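PDB 3QLI: coenzyme A transferase from Yersinia pestis, which probably transfers coenzyme A from an acyl-CoA thioester to a free carboxylate such as acetate. Local coordinates for residues A229-M240 with V252-T263. Numbering follows the deposited sequence.
Sequences ADLVPDGACLQM and VLKDRNDLGIHT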
ATOM      1  N   ALA A 229       3.888  -8.729  23.971  1.00 19.20           N
ATOM      2  CA  ALA A 229       3.526 -10.115  24.264  1.00 20.23           C
ATOM      3  C   ALA A 229       2.066 -10.242  24.709  1.00 20.07           C
ATOM      4  O   ALA A 229       1.411 -11.237  24.417  1.00 19.16           O
ATOM      5  CB  ALA A 229       4.470 -10.725  25.309  1.00 20.73           C
ATOM      6  N   ASP A 230       1.558  -9.242  25.420  1.00 18.26           N
ATOM      7  CA  ASP A 230       0.162  -9.273  25.843  1.00 19.62           C
ATOM      8  C   ASP A 230      -0.796  -9.256  24.649  1.00 22.00           C
ATOM      9  O   ASP A 230      -1.945  -9.681  24.763  1.00 18.55           O
ATOM     10  CB  ASP A 230      -0.159  -8.097  26.765  1.00 21.21           C
ATOM     11  CG  ASP A 230       0.384  -8.279  28.174  1.00 27.61           C
ATOM     12  OD1 ASP A 230       0.856  -9.390  28.509  1.00 25.92           O
ATOM     13  OD2 ASP A 230       0.324  -7.296  28.951  1.00 27.02           O
ATOM     14  N   LEU A 231      -0.319  -8.759  23.510  1.00 22.18           N
ATOM     15  CA  LEU A 231      -1.133  -8.657  22.300  1.00 21.96           C
ATOM     16  C   LEU A 231      -1.004  -9.889  21.401  1.00 22.53           C
ATOM     17  O   LEU A 231      -1.614  -9.949  20.334  1.00 23.15           O
ATOM     18  CB  LEU A 231      -0.752  -7.398  21.500  1.00 19.94           C
ATOM     19  CG  LEU A 231      -1.024  -6.052  22.172  1.00 21.63           C
ATOM     20  CD1 LEU A 231      -0.322  -4.917  21.440  1.00 20.74           C
ATOM     21  CD2 LEU A 231      -2.520  -5.795  22.252  1.00 25.45           C
ATOM     22  N   VAL A 232      -0.199 -10.858  21.829  1.00 20.71           N
ATOM     23  CA  VAL A 232      -0.045 -12.118  21.105  1.00 19.31           C
ATOM     24  C   VAL A 232      -0.840 -13.234  21.778  1.00 25.23           C
ATOM     25  O   VAL A 232      -0.527 -13.634  22.904  1.00 24.45           O
ATOM     26  CB  VAL A 232       1.433 -12.543  21.049  1.00 17.81           C
ATOM     27  CG1 VAL A 232       1.588 -13.793  20.215  1.00 18.35           C
ATOM     28  CG2 VAL A 232       2.290 -11.411  20.477  1.00 15.38           C
ATOM     29  N   PRO A 233      -1.872 -13.751  21.095  1.00 26.86           N
ATOM     30  CA  PRO A 233      -2.653 -14.867  21.657  1.00 30.66           C
ATOM     31  C   PRO A 233      -2.009 -16.225  21.379  1.00 31.78           C
ATOM     32  O   PRO A 233      -1.181 -16.306  20.477  1.00 27.34           O
ATOM     33  CB  PRO A 233      -3.980 -14.762  20.912  1.00 30.39           C
ATOM     34  CG  PRO A 233      -3.619 -14.152  19.589  1.00 27.72           C
ATOM     35  CD  PRO A 233      -2.447 -13.232  19.844  1.00 21.92           C
ATOM     36  N   ASP A 234      -2.362 -17.276  22.126  1.00 30.05           N
ATOM     37  CA  ASP A 234      -1.970 -18.614  21.678  1.00 32.80           C
ATOM     38  C   ASP A 234      -2.464 -18.775  20.227  1.00 24.41           C
ATOM     39  O   ASP A 234      -3.484 -18.205  19.839  1.00 24.44           O
ATOM     40  CB  ASP A 234      -2.554 -19.727  22.565  1.00 31.73           C
ATOM     41  CG  ASP A 234      -1.839 -19.870  23.919  1.00 37.26           C
ATOM     42  OD1 ASP A 234      -0.605 -19.666  24.020  1.00 30.84           O
ATOM     43  OD2 ASP A 234      -2.532 -20.219  24.896  1.00 48.47           O
ATOM     44  N   GLY A 235      -1.729 -19.537  19.427  1.00 21.88           N
ATOM     45  CA  GLY A 235      -2.131 -19.787  18.059  1.00 21.09           C
ATOM     46  C   GLY A 235      -1.776 -18.639  17.126  1.00 19.27           C
ATOM     47  O   GLY A 235      -2.056 -18.712  15.935  1.00 17.28           O
ATOM     48  N   ALA A 236      -1.167 -17.579  17.660  1.00 17.62           N
ATOM     49  CA  ALA A 236      -0.732 -16.452  16.820  1.00 16.57           C
ATOM     50  C   ALA A 236       0.251 -16.896  15.732  1.00 15.87           C
ATOM     51  O   ALA A 236       1.067 -17.791  15.940  1.00 15.63           O
ATOM     52  CB  ALA A 236      -0.112 -15.354  17.677  1.00 17.35           C
ATOM     53  N   CYS A 237       0.170 -16.261  14.568  1.00 14.32           N
ATOM     54  CA  CYS A 237       1.079 -16.565  13.476  1.00 14.27           C
ATOM     55  C   CYS A 237       2.019 -15.368  13.306  1.00 14.42           C
ATOM     56  O   CYS A 237       1.615 -14.314  12.814  1.00 13.38           O
ATOM     57  CB  CYS A 237       0.278 -16.812  12.198  1.00 15.31           C
ATOM     58  SG  CYS A 237       1.269 -17.336  10.784  1.00 16.20           S
ATOM     59  N   LEU A 238       3.275 -15.554  13.695  1.00 13.19           N
ATOM     60  CA  LEU A 238       4.213 -14.452  13.905  1.00 12.76           C
ATOM     61  C   LEU A 238       5.006 -14.025  12.674  1.00 11.66           C
ATOM     62  O   LEU A 238       5.483 -14.859  11.896  1.00 12.79           O
ATOM     63  CB  LEU A 238       5.222 -14.846  14.975  1.00 13.47           C
ATOM     64  CG  LEU A 238       4.700 -15.226  16.358  1.00 16.66           C
ATOM     65  CD1 LEU A 238       5.870 -15.665  17.224  1.00 19.67           C
ATOM     66  CD2 LEU A 238       3.978 -14.036  16.969  1.00 15.25           C
ATOM     67  N   GLN A 239       5.147 -12.712  12.521  1.00 12.65           N
ATOM     68  CA  GLN A 239       6.229 -12.137  11.714  1.00 11.77           C
ATOM     69  C   GLN A 239       6.979 -11.168  12.614  1.00 15.20           C
ATOM     70  O   GLN A 239       6.350 -10.412  13.356  1.00 14.40           O
ATOM     71  CB  GLN A 239       5.704 -11.394  10.491  1.00 10.89           C
ATOM     72  CG  GLN A 239       6.798 -10.590   9.761  1.00  9.79           C
ATOM     73  CD  GLN A 239       6.830  -9.126  10.182  1.00 16.67           C
ATOM     74  OE1 GLN A 239       5.822  -8.579  10.636  1.00 14.04           O
ATOM     75  NE2 GLN A 239       7.997  -8.485  10.035  1.00 16.79           N
ATOM     76  N   MET A 240       8.311 -11.200  12.583  1.00 14.01           N
ATOM     77  CA  MET A 240       9.058 -10.132  13.237  1.00 17.78           C
ATOM     78  C   MET A 240      10.420  -9.874  12.608  1.00 20.98           C
ATOM     79  O   MET A 240      10.915 -10.690  11.843  1.00 20.00           O
ATOM     80  CB  MET A 240       9.191 -10.367  14.740  1.00 23.65           C
ATOM     81  CG  MET A 240       9.922 -11.622  15.135  1.00 23.86           C
ATOM     82  SD  MET A 240       9.841 -11.783  16.950  1.00 33.44           S
ATOM     83  CE  MET A 240       8.126 -12.216  17.199  1.00 23.06           C
ATOM     84  N   VAL A 252       9.659 -13.622  26.031  1.00 24.41           N
ATOM     85  CA  VAL A 252       8.409 -13.585  26.784  1.00 24.24           C
ATOM     86  C   VAL A 252       7.445 -14.642  26.263  1.00 23.56           C
ATOM     87  O   VAL A 252       6.670 -15.214  27.021  1.00 26.52           O
ATOM     88  CB  VAL A 252       7.728 -12.192  26.748  1.00 23.12           C
ATOM     89  CG1 VAL A 252       6.409 -12.239  27.458  1.00 25.81           C
ATOM     90  CG2 VAL A 252       8.615 -11.154  27.388  1.00 22.57           C
ATOM     91  N   LEU A 253       7.514 -14.922  24.965  1.00 24.49           N
ATOM     92  CA  LEU A 253       6.570 -15.858  24.352  1.00 23.21           C
ATOM     93  C   LEU A 253       6.898 -17.330  24.593  1.00 22.97           C
ATOM     94  O   LEU A 253       6.184 -18.206  24.103  1.00 20.14           O
ATOM     95  CB  LEU A 253       6.459 -15.600  22.853  1.00 20.10           C
ATOM     96  CG  LEU A 253       5.967 -14.203  22.479  1.00 19.87           C
ATOM     97  CD1 LEU A 253       5.848 -14.077  20.964  1.00 19.02           C
ATOM     98  CD2 LEU A 253       4.617 -13.940  23.151  1.00 20.63           C
ATOM     99  N   LYS A 254       7.959 -17.608  25.346  1.00 20.42           N
ATOM    100  CA  LYS A 254       8.344 -18.996  25.574  1.00 27.21           C
ATOM    101  C   LYS A 254       7.247 -19.806  26.280  1.00 29.22           C
ATOM    102  O   LYS A 254       7.275 -21.038  26.274  1.00 28.72           O
ATOM    103  CB  LYS A 254       9.672 -19.093  26.328  1.00 29.65           C
ATOM    104  CG  LYS A 254       9.662 -18.506  27.727  1.00 33.52           C
ATOM    105  CD  LYS A 254      10.911 -18.943  28.486  1.00 36.43           C
ATOM    106  CE  LYS A 254      11.355 -17.885  29.478  1.00 41.73           C
ATOM    107  NZ  LYS A 254      11.985 -16.725  28.786  1.00 45.46           N
ATOM    108  N   ASP A 255       6.272 -19.111  26.862  1.00 28.95           N
ATOM    109  CA  ASP A 255       5.187 -19.767  27.589  1.00 32.14           C
ATOM    110  C   ASP A 255       3.971 -20.082  26.712  1.00 35.66           C
ATOM    111  O   ASP A 255       3.024 -20.725  27.172  1.00 36.64           O
ATOM    112  CB  ASP A 255       4.753 -18.906  28.783  1.00 35.92           C
ATOM    113  CG  ASP A 255       5.893 -18.649  29.762  1.00 43.17           C
ATOM    114  OD1 ASP A 255       6.624 -19.612  30.098  1.00 44.78           O
ATOM    115  OD2 ASP A 255       6.066 -17.481  30.186  1.00 44.68           O
ATOM    116  N   ARG A 256       3.997 -19.644  25.455  1.00 26.07           N
ATOM    117  CA  ARG A 256       2.864 -19.847  24.557  1.00 29.92           C
ATOM    118  C   ARG A 256       2.859 -21.251  23.954  1.00 25.51           C
ATOM    119  O   ARG A 256       3.839 -21.987  24.043  1.00 27.36           O
ATOM    120  CB  ARG A 256       2.874 -18.811  23.423  1.00 25.72           C
ATOM    121  CG  ARG A 256       2.775 -17.365  23.874  1.00 25.08           C
ATOM    122  CD  ARG A 256       1.362 -16.993  24.335  1.00 33.94           C
ATOM    123  NE  ARG A 256       1.261 -15.551  24.563  1.00 33.37           N
ATOM    124  CZ  ARG A 256       1.688 -14.953  25.670  1.00 35.98           C
ATOM    125  NH1 ARG A 256       2.224 -15.684  26.639  1.00 39.75           N
ATOM    126  NH2 ARG A 256       1.584 -13.637  25.812  1.00 29.46           N
ATOM    127  N   ASN A 257       1.743 -21.619  23.336  1.00 22.99           N
ATOM    128  CA  ASN A 257       1.680 -22.880  22.618  1.00 26.46           C
ATOM    129  C   ASN A 257       1.035 -22.734  21.237  1.00 22.70           C
ATOM    130  O   ASN A 257       0.243 -21.825  20.998  1.00 23.55           O
ATOM    131  CB  ASN A 257       0.940 -23.938  23.435  1.00 32.53           C
ATOM    132  CG  ASN A 257      -0.519 -23.602  23.627  1.00 36.67           C
ATOM    133  OD1 ASN A 257      -1.306 -23.628  22.675  1.00 41.47           O
ATOM    134  ND2 ASN A 257      -0.897 -23.293  24.867  1.00 46.03           N
ATOM    135  N   ASP A 258       1.399 -23.644  20.343  1.00 20.35           N
ATOM    136  CA  ASP A 258       0.841 -23.708  18.998  1.00 22.69           C
ATOM    137  C   ASP A 258       0.972 -22.416  18.194  1.00 16.32           C
ATOM    138  O   ASP A 258       0.125 -22.107  17.360  1.00 17.43           O
ATOM    139  CB  ASP A 258      -0.609 -24.184  19.041  1.00 24.35           C
ATOM    140  CG  ASP A 258      -0.718 -25.688  19.259  1.00 34.28           C
ATOM    141  OD1 ASP A 258       0.003 -26.460  18.571  1.00 26.84           O
ATOM    142  OD2 ASP A 258      -1.518 -26.091  20.127  1.00 34.97           O
ATOM    143  N   LEU A 259       2.039 -21.667  18.436  1.00 17.16           N
ATOM    144  CA  LEU A 259       2.316 -20.516  17.573  1.00 15.71           C
ATOM    145  C   LEU A 259       2.716 -20.981  16.175  1.00 19.83           C
ATOM    146  O   LEU A 259       3.169 -22.121  15.976  1.00 15.35           O
ATOM    147  CB  LEU A 259       3.417 -19.641  18.163  1.00 14.67           C
ATOM    148  CG  LEU A 259       3.126 -19.060  19.546  1.00 15.19           C
ATOM    149  CD1 LEU A 259       4.228 -18.095  19.984  1.00 19.13           C
ATOM    150  CD2 LEU A 259       1.784 -18.355  19.540  1.00 22.43           C
ATOM    151  N   GLY A 260       2.533 -20.092  15.202  1.00 15.33           N
ATOM    152  CA  GLY A 260       2.992 -20.346  13.850  1.00 14.53           C
ATOM    153  C   GLY A 260       3.976 -19.269  13.436  1.00 13.68           C
ATOM    154  O   GLY A 260       4.090 -18.230  14.104  1.00 12.17           O
ATOM    155  N   ILE A 261       4.688 -19.510  12.337  1.00 13.66           N
ATOM    156  CA  ILE A 261       5.601 -18.512  11.792  1.00 13.43           C
ATOM    157  C   ILE A 261       5.340 -18.305  10.306  1.00 12.87           C
ATOM    158  O   ILE A 261       5.312 -19.262   9.534  1.00 13.81           O
ATOM    159  CB  ILE A 261       7.084 -18.927  11.974  1.00 12.77           C
ATOM    160  CG1 ILE A 261       7.501 -18.848  13.449  1.00 15.50           C
ATOM    161  CG2 ILE A 261       8.009 -18.034  11.121  1.00 12.63           C
ATOM    162  CD1 ILE A 261       8.897 -19.392  13.707  1.00 15.68           C
ATOM    163  N   HIS A 262       5.117 -17.052   9.925  1.00 12.50           N
ATOM    164  CA  HIS A 262       5.131 -16.639   8.523  1.00 11.79           C
ATOM    165  C   HIS A 262       5.725 -15.244   8.519  1.00 11.56           C
ATOM    166  O   HIS A 262       5.027 -14.244   8.771  1.00 11.56           O
ATOM    167  CB  HIS A 262       3.715 -16.628   7.934  1.00 13.38           C
ATOM    168  CG  HIS A 262       3.660 -16.182   6.502  1.00 13.38           C
ATOM    169  ND1 HIS A 262       3.389 -17.042   5.458  1.00 13.75           N
ATOM    170  CD2 HIS A 262       3.851 -14.962   5.942  1.00 11.05           C
ATOM    171  CE1 HIS A 262       3.405 -16.369   4.320  1.00 15.18           C
ATOM    172  NE2 HIS A 262       3.672 -15.100   4.588  1.00 13.48           N
ATOM    173  N   THR A 263       7.024 -15.184   8.256  1.00 13.32           N
ATOM    174  CA  THR A 263       7.793 -13.987   8.517  1.00 11.60           C
ATOM    175  C   THR A 263       8.604 -13.656   7.273  1.00 13.77           C
ATOM    176  O   THR A 263       8.866 -14.535   6.449  1.00 12.29           O
ATOM    177  CB  THR A 263       8.712 -14.229   9.727  1.00 12.66           C
ATOM    178  OG1 THR A 263       9.335 -12.998  10.118  1.00 14.26           O
ATOM    179  CG2 THR A 263       9.774 -15.307   9.405  1.00 11.01           C
TER
HETATM  180  O   HOH W   1       2.421 -14.034   9.858  1.00 15.24           O
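The carbonyl oxygen of Ala229 is gripped from opposite faces of its plane, by Val232 N within its own turn and by Arg256 NH2 at 2.8 Å. This arginine joins the C-terminal end of helix 220-230 to the chain leaving helix 244-252, within a beta-alpha-beta unit whose strands 237-240 and 260-261 run parallel at one margin of a mixed sheet. Bent at chi2 (-74°), the Arg256 chain brings its guanidinium edge to the turn, where NE also donates to Val232 O (3.1 Å); both acceptors lie close to the guanidinium plane, which limits its rotation. Leu253 CD2 lies over one face of the guanidinium, offset toward its rim, while the Asp234 carboxylate stands almost perpendicular to it. Too far from NE for a salt bridge, Asp234 OD1 accepts from Asn257 N (3.1 Å), which approaches from above the carboxylate plane. Beyond the type II turn from Pro233 to Ala236, the strands pair through two nearly straight bonds, Gly260 N to Ala236 O and Leu238 N to Gly260 O (2.8 Å), then a more bent one, His262 N to Leu238 O (153° at the hydrogen). Just past the crossover helix, Leu253 CD1 meets Leu238 CD1 tip to tip (4.1 Å); the latter also packs on Leu259 CD1 (4.0 Å), with Leu270 of helix 268-276 adding to this buried cluster. The backbone pairing gives out two residues before Glu264, seen covalently linked to CoA in this protein though none is bound here. Thr263 chi1 (-172°) swings OG1, bonded to Val265 O, toward strand 237-240, where Met240 N donates to it at 3.2 Å.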